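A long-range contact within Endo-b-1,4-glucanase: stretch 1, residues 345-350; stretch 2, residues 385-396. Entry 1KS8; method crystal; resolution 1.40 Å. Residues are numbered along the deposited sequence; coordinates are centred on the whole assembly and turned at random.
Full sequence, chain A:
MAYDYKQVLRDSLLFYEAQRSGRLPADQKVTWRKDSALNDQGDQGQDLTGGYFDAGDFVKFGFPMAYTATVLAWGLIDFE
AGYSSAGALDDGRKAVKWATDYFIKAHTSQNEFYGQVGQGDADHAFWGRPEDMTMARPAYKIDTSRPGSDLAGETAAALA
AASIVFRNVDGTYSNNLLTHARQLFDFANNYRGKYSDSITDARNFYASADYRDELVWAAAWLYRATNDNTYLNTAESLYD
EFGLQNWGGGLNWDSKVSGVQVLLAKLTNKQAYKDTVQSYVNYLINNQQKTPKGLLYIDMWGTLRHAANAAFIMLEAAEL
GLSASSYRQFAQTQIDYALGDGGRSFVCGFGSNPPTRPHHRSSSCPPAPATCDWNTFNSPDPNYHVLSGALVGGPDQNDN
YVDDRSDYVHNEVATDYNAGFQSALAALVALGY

Stretch 1, residues 345-350: SFVCGF
Stretch 2 (385-396) HVLSGALVGGPD

How do the backbones meet? Two irregular stretches run antiparallel: V347 bridges L391 (CA to CA 4.6 Å), F346 lies across from V392, C348 from A390 and G349 from S388. Three hydrogen bonds bind them: V392 N to F346 O (3.2 Å), C348 N to A390 O (2.9 Å) and G389 N to C348 O (2.9 Å).

What shapes each chain? Type II turns span V347 to F350 and L387 to A390, closed by F350 N to V347 O and A390 N to L387 O, both 3.2 Å. Glycine takes the third position of each, at phi/psi 71/13 for G349 and 90/-14 for G389. A CB on G349 would clash with V386 CG1 and S388 CA.

How does F346 pack? With chi1 -75° and chi2 -72°, its ring lies under P395, whose CD sits 3.8 Å from the ring centroid, over one face; V392 CG2 meets the edge, 4.0 Å from F346 CD1.

What fills the rest? C348 (m) points toward stretch 2, its SG 3.9 Å from V392 CG1 (V392 m) and 4.2 Å from A390 CB, a short side chain whose polarizable sulfur suits a place among buried apolar groups. V347 (t) sets CG2 4.1 Å from CD1 of L391 (t, p). At the exposed end, one water joins G349 O (2.8 Å) to S388 OG (2.7 Å; S388 m).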

# COMPACT_ATOMS: atom_id res chain seq x y z
N SER A 345 -1.92 9.24 -19.91
CA SER A 345 -1.33 8.64 -18.73
C SER A 345 -2.16 9.02 -17.50
O SER A 345 -2.74 10.10 -17.44
CB SER A 345 0.09 9.15 -18.53
OG SER A 345 0.54 8.87 -17.21
N PHE A 346 -2.21 8.10 -16.54
CA PHE A 346 -2.92 8.34 -15.29
C PHE A 346 -1.92 8.30 -14.15
O PHE A 346 -2.29 8.16 -12.98
CB PHE A 346 -4.03 7.31 -15.10
CG PHE A 346 -5.23 7.56 -15.97
CD1 PHE A 346 -6.08 8.63 -15.72
CD2 PHE A 346 -5.47 6.76 -17.09
CE1 PHE A 346 -7.16 8.90 -16.56
CE2 PHE A 346 -6.54 7.02 -17.94
CZ PHE A 346 -7.38 8.10 -17.67
N VAL A 347 -0.65 8.42 -14.50
CA VAL A 347 0.44 8.45 -13.54
C VAL A 347 1.03 9.86 -13.59
O VAL A 347 1.56 10.29 -14.61
CB VAL A 347 1.54 7.43 -13.89
CG1 VAL A 347 2.71 7.57 -12.93
CG2 VAL A 347 0.97 6.02 -13.83
N CYS A 348 0.92 10.59 -12.48
CA CYS A 348 1.43 11.96 -12.44
C CYS A 348 2.91 12.02 -12.80
O CYS A 348 3.69 11.14 -12.41
CB CYS A 348 1.23 12.55 -11.04
SG CYS A 348 -0.52 12.68 -10.55
N GLY A 349 3.29 13.06 -13.54
CA GLY A 349 4.68 13.24 -13.93
C GLY A 349 5.20 12.25 -14.96
O GLY A 349 6.41 12.17 -15.18
N PHE A 350 4.30 11.50 -15.59
CA PHE A 350 4.71 10.52 -16.58
C PHE A 350 3.80 10.44 -17.79
O PHE A 350 2.59 10.56 -17.68
CB PHE A 350 4.77 9.12 -15.96
CG PHE A 350 5.05 8.03 -16.96
CD1 PHE A 350 6.36 7.68 -17.28
CD2 PHE A 350 4.01 7.40 -17.64
CE1 PHE A 350 6.63 6.73 -18.26
CE2 PHE A 350 4.27 6.45 -18.63
CZ PHE A 350 5.59 6.12 -18.94
N HIS A 385 4.03 21.53 -7.73
CA HIS A 385 5.03 20.47 -7.86
C HIS A 385 4.43 19.28 -8.58
O HIS A 385 3.29 18.90 -8.33
CB HIS A 385 5.50 19.98 -6.49
CG HIS A 385 6.03 21.06 -5.59
ND1 HIS A 385 7.21 21.73 -5.84
CD2 HIS A 385 5.54 21.56 -4.43
CE1 HIS A 385 7.43 22.59 -4.86
NE2 HIS A 385 6.43 22.51 -4.00
N VAL A 386 5.21 18.69 -9.49
CA VAL A 386 4.75 17.50 -10.19
C VAL A 386 4.92 16.34 -9.21
O VAL A 386 6.01 16.13 -8.67
CB VAL A 386 5.60 17.25 -11.46
CG1 VAL A 386 5.27 15.89 -12.06
CG2 VAL A 386 5.33 18.34 -12.48
N LEU A 387 3.84 15.60 -8.99
CA LEU A 387 3.87 14.47 -8.05
C LEU A 387 4.27 13.20 -8.79
O LEU A 387 3.48 12.26 -8.93
CB LEU A 387 2.50 14.31 -7.40
CG LEU A 387 2.40 13.32 -6.24
CD1 LEU A 387 3.35 13.71 -5.11
CD2 LEU A 387 0.96 13.31 -5.73
N SER A 388 5.51 13.18 -9.25
CA SER A 388 6.03 12.06 -10.02
C SER A 388 5.72 10.69 -9.44
O SER A 388 5.97 10.43 -8.27
CB SER A 388 7.55 12.21 -10.17
OG SER A 388 7.88 13.48 -10.72
N GLY A 389 5.15 9.83 -10.29
CA GLY A 389 4.85 8.47 -9.90
C GLY A 389 3.50 8.13 -9.30
O GLY A 389 3.14 6.96 -9.23
N ALA A 390 2.74 9.14 -8.88
CA ALA A 390 1.44 8.89 -8.26
C ALA A 390 0.36 8.39 -9.21
O ALA A 390 0.07 9.02 -10.23
CB ALA A 390 0.95 10.15 -7.56
N LEU A 391 -0.25 7.25 -8.86
CA LEU A 391 -1.33 6.67 -9.65
C LEU A 391 -2.64 7.26 -9.11
O LEU A 391 -2.96 7.09 -7.93
CB LEU A 391 -1.35 5.15 -9.49
CG LEU A 391 -2.44 4.38 -10.25
CD1 LEU A 391 -2.18 4.48 -11.75
CD2 LEU A 391 -2.44 2.92 -9.82
N VAL A 392 -3.40 7.96 -9.96
CA VAL A 392 -4.65 8.55 -9.51
C VAL A 392 -5.81 7.55 -9.54
O VAL A 392 -5.65 6.42 -10.01
CB VAL A 392 -5.05 9.79 -10.38
CG1 VAL A 392 -3.96 10.85 -10.29
CG2 VAL A 392 -5.29 9.38 -11.82
N GLY A 393 -6.96 7.97 -9.03
CA GLY A 393 -8.13 7.11 -9.03
C GLY A 393 -8.40 6.63 -10.44
O GLY A 393 -8.60 5.44 -10.67
N GLY A 394 -8.41 7.56 -11.39
CA GLY A 394 -8.61 7.17 -12.77
C GLY A 394 -9.90 7.60 -13.43
O GLY A 394 -10.65 8.41 -12.89
N PRO A 395 -10.19 7.04 -14.61
CA PRO A 395 -11.39 7.33 -15.39
C PRO A 395 -12.63 6.60 -14.89
O PRO A 395 -12.54 5.72 -14.03
CB PRO A 395 -11.00 6.89 -16.79
CG PRO A 395 -10.20 5.66 -16.51
CD PRO A 395 -9.33 6.07 -15.33
N ASP A 396 -13.79 6.96 -15.43
CA ASP A 396 -15.02 6.30 -15.03
C ASP A 396 -15.19 5.03 -15.85
O ASP A 396 -14.30 4.64 -16.62
CB ASP A 396 -16.24 7.22 -15.18
CG ASP A 396 -16.52 7.62 -16.62
OD1 ASP A 396 -15.98 7.00 -17.55
OD2 ASP A 396 -17.31 8.57 -16.81
O HOH W 1 8.02 13.54 -13.40